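Local coordinates for diol-dehydratase (Roseburia inulinivorans, PDB 5I2A), which dehydrates 1,2-propanediol without vitamin B12, probably as a radical-dependent lyase of the glycyl radical, pyruvate formate-lyase-like family, at residues A[188-193]-A[205-210]; A[165-170]-A[525-530]; A[427-432]-A[441-446]. All coordinates share one frame; numbering follows the deposited sequence.

Overall arrangement
Interaction 1, at a bend between two helices, lies at the surface, and interactions 2 and 3 lie deeper: their centres are about 34, 17 and 20 Å from the centre of the chain. The centres of interactions 1 and 2 are about 17 Å apart, and the two meet where Ile210 CG2 lies 3.4 Å from Cys529 CB. Interaction 3, centred about 15 Å from interaction 2, is joined to it by polar contacts, probably hydrogen bonds: Thr168 O lies 2.8 Å from Gly445 N. Interactions 1 and 3 stay about 12 Å apart at their nearest atoms. An ethanediol bound to His166 of interaction 2 sits in what is probably the diol pocket, judging from related dehydratases.

Interaction 1 (A[188-193]-A[205-210]); sequences KEMENC and CFLESI
Met190 and Leu207 each hold CG anti to the carbonyl carbon (chi1 -75° and -64°), and from there the two side chains lie alongside each other, running opposite ways. Met190 CG rests 3.8 Å from Leu207 CD1, while the methionine, extended beyond CG, carries its methyl CE to 3.7 Å from Leu207 CB. A long unbranched residue suits this place, because CE also reaches the next residue along the helix. It crosses Glu208 at about a right angle, with Met190 CE 3.6 Å from Glu208 CD, and it approaches Glu208 N as well. The glutamate is bent at chi2 (-84°), which turns its carboxylate carbon to meet the methyl.

The same leucine methyl, Leu207 CD1, also lies 4.0 Å from Glu189 CG and 4.4 Å from Cys193 SG; the leucine's branch lets one methyl touch Met190, Glu189 and Cys193 together. Glu189 contributes only its aliphatic part here; its OE2 leads away into a salt bridge with Lys203. No hydrogen bond joins the two segments. An alanine at Met190 would probably take away the methyl that lies against Leu207 CB and Glu208, and open a gap between the helices.

A type I turn from Met190 to Cys193 starts the link between helices 171-190 and 200-233, which pack together as a helical hairpin at the surface. Behind it, Phe206 and Ile210 face helices 525-529 and 534-537, Cys205 and Ser209 face helix 49-63, and Cys205 also touches Tyr140 of the second subunit.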
ATOM      1  N   LYS A 188     -19.071  -7.714  15.414  1.00 18.85           N
ATOM      2  CA  LYS A 188     -20.107  -8.290  14.580  1.00 21.29           C
ATOM      3  C   LYS A 188     -19.673  -8.329  13.104  1.00 24.23           C
ATOM      4  O   LYS A 188     -19.966  -9.293  12.398  1.00 20.61           O
ATOM      5  CB  LYS A 188     -21.419  -7.539  14.715  1.00 24.11           C
ATOM      6  CG  LYS A 188     -22.598  -8.342  14.184  1.00 37.56           C
ATOM      7  CD  LYS A 188     -23.380  -8.983  15.333  1.00 48.96           C
ATOM      8  CE  LYS A 188     -24.135 -10.242  14.903  1.00 53.21           C
ATOM      9  NZ  LYS A 188     -23.348 -11.494  15.101  1.00 60.54           N
ATOM     10  N   GLU A 189     -18.966  -7.303  12.637  1.00 19.56           N
ATOM     11  CA  GLU A 189     -18.488  -7.321  11.250  1.00 20.14           C
ATOM     12  C   GLU A 189     -17.391  -8.379  11.067  1.00 20.53           C
ATOM     13  O   GLU A 189     -17.306  -9.023  10.023  1.00 19.50           O
ATOM     14  CB  GLU A 189     -17.973  -5.946  10.828  1.00 19.57           C
ATOM     15  CG  GLU A 189     -17.472  -5.903   9.401  1.00 17.12           C
ATOM     16  CD  GLU A 189     -18.577  -6.180   8.393  1.00 23.03           C
ATOM     17  OE1 GLU A 189     -19.740  -5.822   8.672  1.00 23.92           O
ATOM     18  OE2 GLU A 189     -18.284  -6.761   7.335  1.00 22.23           O
ATOM     19  N   MET A 190     -16.566  -8.566  12.094  1.00 17.40           N
ATOM     20  CA  MET A 190     -15.533  -9.600  12.064  1.00 19.85           C
ATOM     21  C   MET A 190     -16.104 -10.990  11.765  1.00 25.64           C
ATOM     22  O   MET A 190     -15.461 -11.809  11.100  1.00 20.41           O
ATOM     23  CB  MET A 190     -14.786  -9.630  13.386  1.00 18.87           C
ATOM     24  CG  MET A 190     -13.809  -8.485  13.562  1.00 17.04           C
ATOM     25  SD  MET A 190     -12.984  -8.624  15.155  1.00 24.63           S
ATOM     26  CE  MET A 190     -11.641  -7.453  14.939  1.00 15.97           C
ATOM     27  N   GLU A 191     -17.321 -11.236  12.248  1.00 22.75           N
ATOM     28  CA  GLU A 191     -18.002 -12.508  12.030  1.00 24.40           C
ATOM     29  C   GLU A 191     -18.337 -12.761  10.565  1.00 22.96           C
ATOM     30  O   GLU A 191     -18.500 -13.907  10.164  1.00 25.23           O
ATOM     31  CB  GLU A 191     -19.280 -12.579  12.874  1.00 21.71           C
ATOM     32  CG  GLU A 191     -18.994 -12.817  14.341  1.00 22.19           C
ATOM     33  CD  GLU A 191     -20.208 -12.602  15.241  1.00 32.39           C
ATOM     34  OE1 GLU A 191     -20.009 -12.302  16.437  1.00 45.95           O
ATOM     35  OE2 GLU A 191     -21.353 -12.731  14.763  1.00 30.65           O
ATOM     36  N   ASN A 192     -18.440 -11.700   9.769  1.00 22.19           N
ATOM     37  CA  ASN A 192     -18.656 -11.853   8.338  1.00 27.66           C
ATOM     38  C   ASN A 192     -17.376 -12.209   7.561  1.00 25.63           C
ATOM     39  O   ASN A 192     -17.438 -12.491   6.371  1.00 28.96           O
ATOM     40  CB  ASN A 192     -19.254 -10.577   7.738  1.00 30.50           C
ATOM     41  CG  ASN A 192     -20.637 -10.262   8.276  1.00 35.95           C
ATOM     42  OD1 ASN A 192     -21.419 -11.158   8.591  1.00 35.37           O
ATOM     43  ND2 ASN A 192     -20.948  -8.972   8.377  1.00 28.23           N
ATOM     44  N   CYS A 193     -16.223 -12.166   8.225  1.00 22.32           N
ATOM     45  CA  CYS A 193     -14.945 -12.446   7.563  1.00 20.20           C
ATOM     46  C   CYS A 193     -14.500 -13.891   7.782  1.00 22.63           C
ATOM     47  O   CYS A 193     -14.517 -14.386   8.909  1.00 19.70           O
ATOM     48  CB  CYS A 193     -13.855 -11.496   8.075  1.00 18.19           C
ATOM     49  SG  CYS A 193     -14.329  -9.760   8.054  1.00 25.71           S
ATOM     50  N   CYS A 205      -7.051  -6.855   9.996  1.00 15.67           N
ATOM     51  CA  CYS A 205      -6.075  -5.980  10.638  1.00 14.92           C
ATOM     52  C   CYS A 205      -6.701  -4.604  10.964  1.00 16.51           C
ATOM     53  O   CYS A 205      -6.501  -4.069  12.046  1.00 16.40           O
ATOM     54  CB  CYS A 205      -4.833  -5.797   9.766  1.00 14.73           C
ATOM     55  SG  CYS A 205      -3.463  -4.933  10.593  1.00 21.82           S
ATOM     56  N   PHE A 206      -7.440  -4.038  10.017  1.00 14.35           N
ATOM     57  CA  PHE A 206      -8.090  -2.741  10.215  1.00 14.83           C
ATOM     58  C   PHE A 206      -9.117  -2.813  11.346  1.00 12.74           C
ATOM     59  O   PHE A 206      -9.139  -1.955  12.221  1.00 13.31           O
ATOM     60  CB  PHE A 206      -8.754  -2.268   8.920  1.00 13.98           C
ATOM     61  CG  PHE A 206      -9.569  -1.023   9.075  1.00 14.76           C
ATOM     62  CD1 PHE A 206      -8.961   0.200   9.308  1.00 14.84           C
ATOM     63  CD2 PHE A 206     -10.952  -1.073   8.994  1.00 15.14           C
ATOM     64  CE1 PHE A 206      -9.722   1.353   9.460  1.00 13.74           C
ATOM     65  CE2 PHE A 206     -11.714   0.075   9.136  1.00 13.38           C
ATOM     66  CZ  PHE A 206     -11.099   1.288   9.375  1.00 13.22           C
ATOM     67  N   LEU A 207      -9.949  -3.852  11.332  1.00 13.19           N
ATOM     68  CA  LEU A 207     -10.947  -4.038  12.385  1.00 14.30           C
ATOM     69  C   LEU A 207     -10.280  -4.223  13.762  1.00 17.35           C
ATOM     70  O   LEU A 207     -10.738  -3.646  14.737  1.00 16.54           O
ATOM     71  CB  LEU A 207     -11.875  -5.219  12.059  1.00 14.63           C
ATOM     72  CG  LEU A 207     -12.753  -5.043  10.803  1.00 16.13           C
ATOM     73  CD1 LEU A 207     -13.646  -6.246  10.532  1.00 14.68           C
ATOM     74  CD2 LEU A 207     -13.606  -3.777  10.900  1.00 14.68           C
ATOM     75  N   GLU A 208      -9.196  -4.996  13.847  1.00 16.86           N
ATOM     76  CA  GLU A 208      -8.498  -5.154  15.127  1.00 14.81           C
ATOM     77  C   GLU A 208      -7.923  -3.827  15.587  1.00 15.92           C
ATOM     78  O   GLU A 208      -7.910  -3.533  16.776  1.00 15.66           O
ATOM     79  CB  GLU A 208      -7.363  -6.177  15.045  1.00 13.32           C
ATOM     80  CG  GLU A 208      -7.775  -7.571  14.623  1.00 21.75           C
ATOM     81  CD  GLU A 208      -8.283  -8.422  15.766  1.00 35.75           C
ATOM     82  OE1 GLU A 208      -8.532  -7.880  16.869  1.00 30.53           O
ATOM     83  OE2 GLU A 208      -8.421  -9.650  15.554  1.00 38.51           O
ATOM     84  N   SER A 209      -7.425  -3.045  14.633  1.00 13.75           N
ATOM     85  CA  SER A 209      -6.889  -1.717  14.913  1.00 15.53           C
ATOM     86  C   SER A 209      -7.938  -0.788  15.525  1.00 11.99           C
ATOM     87  O   SER A 209      -7.626   0.020  16.392  1.00 16.58           O
ATOM     88  CB  SER A 209      -6.337  -1.080  13.638  1.00 15.59           C
ATOM     89  OG  SER A 209      -5.215  -1.805  13.180  1.00 19.32           O
ATOM     90  N   ILE A 210      -9.173  -0.899  15.061  1.00 12.90           N
ATOM     91  CA  ILE A 210     -10.246  -0.111  15.651  1.00 14.05           C
ATOM     92  C   ILE A 210     -10.460  -0.497  17.119  1.00 15.78           C
ATOM     93  O   ILE A 210     -10.584   0.375  17.978  1.00 14.75           O
ATOM     94  CB  ILE A 210     -11.558  -0.269  14.882  1.00 13.86           C
ATOM     95  CG1 ILE A 210     -11.426   0.341  13.480  1.00 14.05           C
ATOM     96  CG2 ILE A 210     -12.714   0.378  15.662  1.00 12.86           C
ATOM     97  CD1 ILE A 210     -12.684   0.149  12.575  1.00 10.78           C
TER

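Interaction 2 (A[165-170]-A[525-530]); sequences GHVTVQ and PFESCL. With EDO (1,2-ethanediol), chain C.
Val169 and Leu530 make the apolar contact, their side chains meeting at a slant. The beta-branched valine puts Val169 CG2 directly against Leu530 CB at 3.3 Å, tighter than usual van der Waals contact, and Val169 CG1 lies 3.9 Å from Leu530 CD1.

Valine methyls also meet a carboxylate oxygen in van der Waals contact: Val167 and Glu527 come tip to tip, Val167 CG2 3.5 Å from Glu527 OE2. The glutamate's CG stands anti to its backbone N (chi1 -171°), and the bend at chi2 brings the carboxylate toward the valine.

The backbone supplies one direct hydrogen bond: Gln170 N donates to Leu530 O over 3.0 Å. Gln170 is the N-cap of helix 171-190, so this bond ties that helix start to Leu530, in the loop after helix 525-529. The strand before it, 165-167, pairs in parallel with strand 283-285, inside the glycyl radical enzyme fold.

One water links the side chain of Gln170 to the other segment, donating to both Gln170 OE1 and Cys529 O, 2.9 Å from each. Thr173 also bonds that glutamine oxygen, and NE2 is held by Asp532 and by Gly445 O.

His166 NE2 donates to O2 of ethanediol at 2.8 Å, the oxygen lying at the ring edge. Glu440, Asp452, His283 and Ser284 also hold this diol, probably from the crystallisation liquor, at a site consistent with the substrate pocket of related dehydratases.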
ATOM      1  N   GLY A 165      -8.131  15.733   8.648  1.00 12.76           N
ATOM      2  CA  GLY A 165      -9.228  16.235   9.452  1.00  9.27           C
ATOM      3  C   GLY A 165     -10.413  16.607   8.572  1.00 10.98           C
ATOM      4  O   GLY A 165     -10.798  15.816   7.722  1.00 11.64           O
ATOM      5  N   HIS A 166     -10.963  17.804   8.775  1.00 10.83           N
ATOM      6  CA  HIS A 166     -12.061  18.337   7.958  1.00 11.25           C
ATOM      7  C   HIS A 166     -13.206  17.340   7.868  1.00 10.00           C
ATOM      8  O   HIS A 166     -13.573  16.869   6.798  1.00 12.46           O
ATOM      9  CB  HIS A 166     -11.545  18.729   6.562  1.00  8.67           C
ATOM     10  CG  HIS A 166     -10.627  19.903   6.602  1.00 10.62           C
ATOM     11  ND1 HIS A 166      -9.366  19.839   7.168  1.00 11.46           N
ATOM     12  CD2 HIS A 166     -10.808  21.195   6.240  1.00  9.09           C
ATOM     13  CE1 HIS A 166      -8.806  21.032   7.122  1.00 11.17           C
ATOM     14  NE2 HIS A 166      -9.655  21.872   6.551  1.00 12.53           N
ATOM     15  N   VAL A 167     -13.744  17.014   9.027  1.00 12.97           N
ATOM     16  CA  VAL A 167     -14.747  15.985   9.134  1.00 12.85           C
ATOM     17  C   VAL A 167     -15.628  16.240  10.354  1.00 14.06           C
ATOM     18  O   VAL A 167     -15.177  16.787  11.373  1.00 12.39           O
ATOM     19  CB  VAL A 167     -14.099  14.577   9.234  1.00 12.24           C
ATOM     20  CG1 VAL A 167     -13.184  14.500  10.450  1.00 10.73           C
ATOM     21  CG2 VAL A 167     -15.170  13.475   9.301  1.00 10.62           C
ATOM     22  N   THR A 168     -16.897  15.872  10.211  1.00 13.34           N
ATOM     23  CA  THR A 168     -17.813  15.723  11.324  1.00 15.51           C
ATOM     24  C   THR A 168     -18.122  14.245  11.495  1.00 14.60           C
ATOM     25  O   THR A 168     -18.835  13.627  10.709  1.00 12.44           O
ATOM     26  CB  THR A 168     -19.125  16.476  11.114  1.00 13.54           C
ATOM     27  OG1 THR A 168     -18.860  17.871  11.052  1.00 13.89           O
ATOM     28  CG2 THR A 168     -20.099  16.168  12.255  1.00 10.48           C
ATOM     29  N   VAL A 169     -17.593  13.715  12.570  1.00 15.63           N
ATOM     30  CA  VAL A 169     -17.626  12.314  12.867  1.00 11.26           C
ATOM     31  C   VAL A 169     -19.002  11.993  13.511  1.00 16.22           C
ATOM     32  O   VAL A 169     -19.789  12.909  13.789  1.00 12.79           O
ATOM     33  CB  VAL A 169     -16.419  12.027  13.787  1.00 18.26           C
ATOM     34  CG1 VAL A 169     -16.776  12.068  15.282  1.00 13.29           C
ATOM     35  CG2 VAL A 169     -15.591  10.906  13.323  1.00 19.96           C
ATOM     36  N   GLN A 170     -19.311  10.719  13.728  1.00 15.34           N
ATOM     37  CA  GLN A 170     -20.582  10.345  14.347  1.00 17.85           C
ATOM     38  C   GLN A 170     -20.557  10.521  15.876  1.00 17.49           C
ATOM     39  O   GLN A 170     -20.516   9.540  16.614  1.00 16.39           O
ATOM     40  CB  GLN A 170     -20.944   8.888  14.007  1.00 16.75           C
ATOM     41  CG  GLN A 170     -21.348   8.623  12.552  1.00 11.49           C
ATOM     42  CD  GLN A 170     -21.344   7.126  12.197  1.00 20.23           C
ATOM     43  OE1 GLN A 170     -21.475   6.264  13.072  1.00 18.33           O
ATOM     44  NE2 GLN A 170     -21.178   6.818  10.909  1.00 15.08           N
ATOM     45  N   PRO A 525      -7.431   4.583  12.302  1.00 14.41           N
ATOM     46  CA  PRO A 525      -8.516   3.688  12.703  1.00 14.40           C
ATOM     47  C   PRO A 525      -9.546   4.345  13.612  1.00 15.42           C
ATOM     48  O   PRO A 525     -10.706   3.980  13.490  1.00 15.02           O
ATOM     49  CB  PRO A 525      -7.794   2.543  13.425  1.00 13.90           C
ATOM     50  CG  PRO A 525      -6.395   3.003  13.613  1.00 19.45           C
ATOM     51  CD  PRO A 525      -6.102   4.038  12.599  1.00 13.25           C
ATOM     52  N   PHE A 526      -9.173   5.290  14.474  1.00 12.19           N
ATOM     53  CA  PHE A 526     -10.203   5.822  15.370  1.00 12.60           C
ATOM     54  C   PHE A 526     -11.158   6.780  14.651  1.00 14.34           C
ATOM     55  O   PHE A 526     -12.381   6.625  14.742  1.00 15.63           O
ATOM     56  CB  PHE A 526      -9.625   6.517  16.619  1.00 12.18           C
ATOM     57  CG  PHE A 526     -10.694   6.834  17.629  1.00 16.87           C
ATOM     58  CD1 PHE A 526     -11.394   5.795  18.244  1.00 13.98           C
ATOM     59  CD2 PHE A 526     -11.065   8.147  17.900  1.00 15.54           C
ATOM     60  CE1 PHE A 526     -12.427   6.054  19.144  1.00 15.01           C
ATOM     61  CE2 PHE A 526     -12.091   8.423  18.809  1.00 14.70           C
ATOM     62  CZ  PHE A 526     -12.777   7.371  19.426  1.00 14.96           C
ATOM     63  N   GLU A 527     -10.622   7.761  13.936  1.00 15.00           N
ATOM     64  CA  GLU A 527     -11.479   8.616  13.113  1.00 15.38           C
ATOM     65  C   GLU A 527     -12.325   7.778  12.130  1.00 13.28           C
ATOM     66  O   GLU A 527     -13.516   8.034  11.954  1.00 13.90           O
ATOM     67  CB  GLU A 527     -10.651   9.646  12.358  1.00 14.35           C
ATOM     68  CG  GLU A 527     -11.478  10.714  11.638  1.00 14.50           C
ATOM     69  CD  GLU A 527     -11.811  10.355  10.203  1.00 21.24           C
ATOM     70  OE1 GLU A 527     -11.193   9.415   9.659  1.00 19.38           O
ATOM     71  OE2 GLU A 527     -12.690  11.022   9.614  1.00 19.73           O
ATOM     72  N   SER A 528     -11.727   6.754  11.530  1.00 13.11           N
ATOM     73  CA  SER A 528     -12.445   5.948  10.536  1.00 13.74           C
ATOM     74  C   SER A 528     -13.644   5.191  11.118  1.00 14.11           C
ATOM     75  O   SER A 528     -14.676   5.063  10.456  1.00 14.59           O
ATOM     76  CB  SER A 528     -11.502   4.944   9.850  1.00 12.30           C
ATOM     77  OG  SER A 528     -10.520   5.606   9.078  1.00 11.94           O
ATOM     78  N   CYS A 529     -13.519   4.698  12.347  1.00 14.35           N
ATOM     79  CA  CYS A 529     -14.565   3.840  12.883  1.00 14.65           C
ATOM     80  C   CYS A 529     -15.833   4.643  13.146  1.00 15.79           C
ATOM     81  O   CYS A 529     -16.912   4.079  13.244  1.00 11.79           O
ATOM     82  CB  CYS A 529     -14.113   3.119  14.164  1.00 15.07           C
ATOM     83  SG  CYS A 529     -14.033   4.082  15.706  1.00 14.64           S
ATOM     84  N   LEU A 530     -15.698   5.964  13.223  1.00 11.13           N
ATOM     85  CA  LEU A 530     -16.857   6.827  13.429  1.00 12.95           C
ATOM     86  C   LEU A 530     -17.380   7.447  12.116  1.00 12.73           C
ATOM     87  O   LEU A 530     -18.143   8.415  12.129  1.00 13.08           O
ATOM     88  CB  LEU A 530     -16.503   7.917  14.440  1.00 10.49           C
ATOM     89  CG  LEU A 530     -15.973   7.413  15.782  1.00 14.42           C
ATOM     90  CD1 LEU A 530     -15.658   8.581  16.695  1.00 12.29           C
ATOM     91  CD2 LEU A 530     -17.002   6.459  16.413  1.00 14.60           C
TER
HETATM   92  C1  EDO C 901     -11.188  25.474   6.430  1.00 11.44           C
HETATM   93  O1  EDO C 901     -11.821  24.229   6.718  1.00 14.88           O
HETATM   94  C2  EDO C 901      -9.863  25.505   7.199  1.00 13.72           C
HETATM   95  O2  EDO C 901      -8.913  24.554   6.676  1.00 13.40           O
HETATM   96  O   HOH W   1     -19.753   4.017  13.514  1.00 19.82           O

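Interaction 3 (A[427-432]-A[441-446]); sequences MDEARN and PQVPGK
Glu429 and Val443 form the close-fitting side of this contact, where the backbones come nearest. Val443 holds CG1 anti to its backbone N (chi1 174°), and Val443 CG1 lies 3.7 Å from Glu429 CB; its other methyl, CG2, lies 3.9 Å from the same carbon and 4.2 Å from Ala430 N. With its branch at CB, the valine lays one methyl on the glutamate's side chain and the other near the helix backbone, while the small Ala430 turns its own methyl to the far side, against Leu420 and Val421 of helix 413-422. Next to Asn432, in the loop after the helix, the ring of Pro444 continues the close fit, with Pro444 CD 3.2 Å from Asn432 O.

The chain between the segments is a short antiparallel hairpin of strands 434-436 and 440-442; its turn is consistent with the cysteine loop of glycyl radical enzymes, which carries the catalytic cysteine in the family. Where the second strand ends, a type II turn runs from Val443 to Lys446. Proline suits its second position, with the ring fixing phi, and Gly445 its third, where phi is positive (76°).

The other side is polar and partly exposed. Lys446, extended to its tip, crosses Glu429 at about a right angle, and Lys446 NZ forms a salt bridge of 2.7 Å with Glu429 OE2, approaching on the anti side of the carboxylate. The other oxygen, OE1, accepts from Thr426 N and is hydrogen-bonded to Tyr548 OH, so both ends of the carboxylate are gripped, which would probably favour its ionised form. Looser is the water-bridged end: Asn432 ND2 donates to a water 3.1 Å away that in turn donates to Pro444 O, while Asn432 OD1 is taken by Arg289.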
ATOM      1  N   MET A 427     -31.616  13.134  -0.325  1.00 15.72           N
ATOM      2  CA  MET A 427     -32.298  14.254   0.288  1.00 18.10           C
ATOM      3  C   MET A 427     -32.282  14.174   1.823  1.00 19.60           C
ATOM      4  O   MET A 427     -32.040  15.175   2.486  1.00 20.11           O
ATOM      5  CB  MET A 427     -33.742  14.337  -0.214  1.00 19.84           C
ATOM      6  CG  MET A 427     -34.454  15.573   0.294  1.00 23.71           C
ATOM      7  SD  MET A 427     -33.853  17.046  -0.548  1.00 34.21           S
ATOM      8  CE  MET A 427     -34.369  16.663  -2.216  1.00 16.70           C
ATOM      9  N   ASP A 428     -32.539  12.995   2.389  1.00 17.02           N
ATOM     10  CA  ASP A 428     -32.536  12.855   3.845  1.00 17.86           C
ATOM     11  C   ASP A 428     -31.148  13.188   4.419  1.00 17.64           C
ATOM     12  O   ASP A 428     -31.032  13.741   5.503  1.00 17.70           O
ATOM     13  CB  ASP A 428     -32.909  11.433   4.286  1.00 18.52           C
ATOM     14  CG  ASP A 428     -34.398  11.106   4.110  1.00 24.28           C
ATOM     15  OD1 ASP A 428     -35.182  11.982   3.722  1.00 21.67           O
ATOM     16  OD2 ASP A 428     -34.773   9.955   4.392  1.00 26.98           O
ATOM     17  N   GLU A 429     -30.104  12.791   3.707  1.00 14.80           N
ATOM     18  CA  GLU A 429     -28.742  13.031   4.176  1.00 17.19           C
ATOM     19  C   GLU A 429     -28.437  14.519   4.093  1.00 15.15           C
ATOM     20  O   GLU A 429     -27.947  15.108   5.039  1.00 16.13           O
ATOM     21  CB  GLU A 429     -27.737  12.217   3.354  1.00 14.86           C
ATOM     22  CG  GLU A 429     -27.753  10.737   3.695  1.00 18.39           C
ATOM     23  CD  GLU A 429     -26.976   9.887   2.698  1.00 17.73           C
ATOM     24  OE1 GLU A 429     -26.710  10.355   1.570  1.00 18.42           O
ATOM     25  OE2 GLU A 429     -26.643   8.745   3.047  1.00 19.22           O
ATOM     26  N   ALA A 430     -28.764  15.109   2.953  1.00 13.08           N
ATOM     27  CA  ALA A 430     -28.450  16.497   2.677  1.00 14.71           C
ATOM     28  C   ALA A 430     -29.144  17.399   3.686  1.00 18.59           C
ATOM     29  O   ALA A 430     -28.572  18.391   4.133  1.00 16.49           O
ATOM     30  CB  ALA A 430     -28.860  16.866   1.243  1.00 11.60           C
ATOM     31  N   ARG A 431     -30.367  17.031   4.061  1.00 15.46           N
ATOM     32  CA  ARG A 431     -31.128  17.798   5.037  1.00 12.73           C
ATOM     33  C   ARG A 431     -30.469  17.822   6.397  1.00 17.51           C
ATOM     34  O   ARG A 431     -30.731  18.714   7.200  1.00 16.36           O
ATOM     35  CB  ARG A 431     -32.547  17.240   5.184  1.00 22.32           C
ATOM     36  CG  ARG A 431     -33.545  17.978   4.334  1.00 25.18           C
ATOM     37  CD  ARG A 431     -34.959  17.450   4.516  1.00 28.53           C
ATOM     38  NE  ARG A 431     -35.836  17.950   3.466  1.00 26.37           N
ATOM     39  CZ  ARG A 431     -37.046  17.466   3.218  1.00 35.35           C
ATOM     40  NH1 ARG A 431     -37.524  16.466   3.952  1.00 32.44           N
ATOM     41  NH2 ARG A 431     -37.786  17.989   2.250  1.00 35.95           N
ATOM     42  N   ASN A 432     -29.625  16.835   6.654  1.00 13.71           N
ATOM     43  CA  ASN A 432     -28.935  16.760   7.921  1.00 17.26           C
ATOM     44  C   ASN A 432     -27.524  17.338   7.839  1.00 10.74           C
ATOM     45  O   ASN A 432     -26.674  17.017   8.659  1.00 13.97           O
ATOM     46  CB  ASN A 432     -28.877  15.314   8.407  1.00 16.66           C
ATOM     47  CG  ASN A 432     -28.481  15.221   9.858  1.00 20.89           C
ATOM     48  OD1 ASN A 432     -28.998  15.960  10.680  1.00 18.10           O
ATOM     49  ND2 ASN A 432     -27.519  14.351  10.173  1.00 17.66           N
ATOM     50  N   PRO A 441     -19.820  22.497   3.264  1.00 10.85           N
ATOM     51  CA  PRO A 441     -20.924  21.649   3.732  1.00 11.39           C
ATOM     52  C   PRO A 441     -20.665  20.156   3.549  1.00 15.35           C
ATOM     53  O   PRO A 441     -19.966  19.751   2.622  1.00 14.00           O
ATOM     54  CB  PRO A 441     -22.105  22.113   2.868  1.00 13.17           C
ATOM     55  CG  PRO A 441     -21.496  22.650   1.640  1.00 15.67           C
ATOM     56  CD  PRO A 441     -20.124  23.171   1.993  1.00 11.86           C
ATOM     57  N   GLN A 442     -21.223  19.334   4.423  1.00 11.44           N
ATOM     58  CA  GLN A 442     -20.979  17.912   4.320  1.00 14.63           C
ATOM     59  C   GLN A 442     -22.131  17.146   4.971  1.00 14.49           C
ATOM     60  O   GLN A 442     -22.793  17.652   5.885  1.00 12.80           O
ATOM     61  CB  GLN A 442     -19.667  17.571   5.007  1.00 16.05           C
ATOM     62  CG  GLN A 442     -19.531  16.207   5.502  1.00 22.82           C
ATOM     63  CD  GLN A 442     -18.330  15.976   6.388  1.00 13.83           C
ATOM     64  OE1 GLN A 442     -18.442  15.775   7.602  1.00 17.86           O
ATOM     65  NE2 GLN A 442     -17.163  16.107   5.788  1.00 11.31           N
ATOM     66  N   VAL A 443     -22.385  15.937   4.487  1.00 13.74           N
ATOM     67  CA  VAL A 443     -23.229  14.969   5.194  1.00 12.07           C
ATOM     68  C   VAL A 443     -22.399  14.373   6.317  1.00 16.72           C
ATOM     69  O   VAL A 443     -21.406  13.708   6.063  1.00 17.91           O
ATOM     70  CB  VAL A 443     -23.731  13.856   4.247  1.00 15.93           C
ATOM     71  CG1 VAL A 443     -24.486  12.774   5.031  1.00 14.14           C
ATOM     72  CG2 VAL A 443     -24.598  14.462   3.139  1.00 12.46           C
ATOM     73  N   PRO A 444     -22.783  14.626   7.567  1.00 14.24           N
ATOM     74  CA  PRO A 444     -21.921  14.225   8.682  1.00 13.43           C
ATOM     75  C   PRO A 444     -21.885  12.716   8.882  1.00 16.52           C
ATOM     76  O   PRO A 444     -22.867  12.056   8.606  1.00 14.38           O
ATOM     77  CB  PRO A 444     -22.576  14.914   9.900  1.00 13.95           C
ATOM     78  CG  PRO A 444     -23.993  15.037   9.527  1.00 13.57           C
ATOM     79  CD  PRO A 444     -24.016  15.280   8.026  1.00 13.26           C
ATOM     80  N   GLY A 445     -20.749  12.200   9.329  1.00 15.10           N
ATOM     81  CA  GLY A 445     -20.604  10.805   9.682  1.00 14.66           C
ATOM     82  C   GLY A 445     -20.500   9.849   8.504  1.00 15.47           C
ATOM     83  O   GLY A 445     -20.523   8.643   8.701  1.00 14.06           O
ATOM     84  N   LYS A 446     -20.391  10.382   7.291  1.00 13.73           N
ATOM     85  CA  LYS A 446     -20.383   9.561   6.080  1.00 14.05           C
ATOM     86  C   LYS A 446     -19.369  10.023   5.032  1.00 13.47           C
ATOM     87  O   LYS A 446     -19.337   9.497   3.916  1.00 11.95           O
ATOM     88  CB  LYS A 446     -21.782   9.560   5.429  1.00 16.57           C
ATOM     89  CG  LYS A 446     -22.890   8.945   6.291  1.00 19.21           C
ATOM     90  CD  LYS A 446     -24.218   8.851   5.536  1.00 18.75           C
ATOM     91  CE  LYS A 446     -25.265   8.155   6.388  1.00 20.09           C
ATOM     92  NZ  LYS A 446     -26.537   7.958   5.645  1.00 26.03           N
TER
HETATM   93  O   HOH W   2     -25.759  12.311   8.550  1.00 27.17           O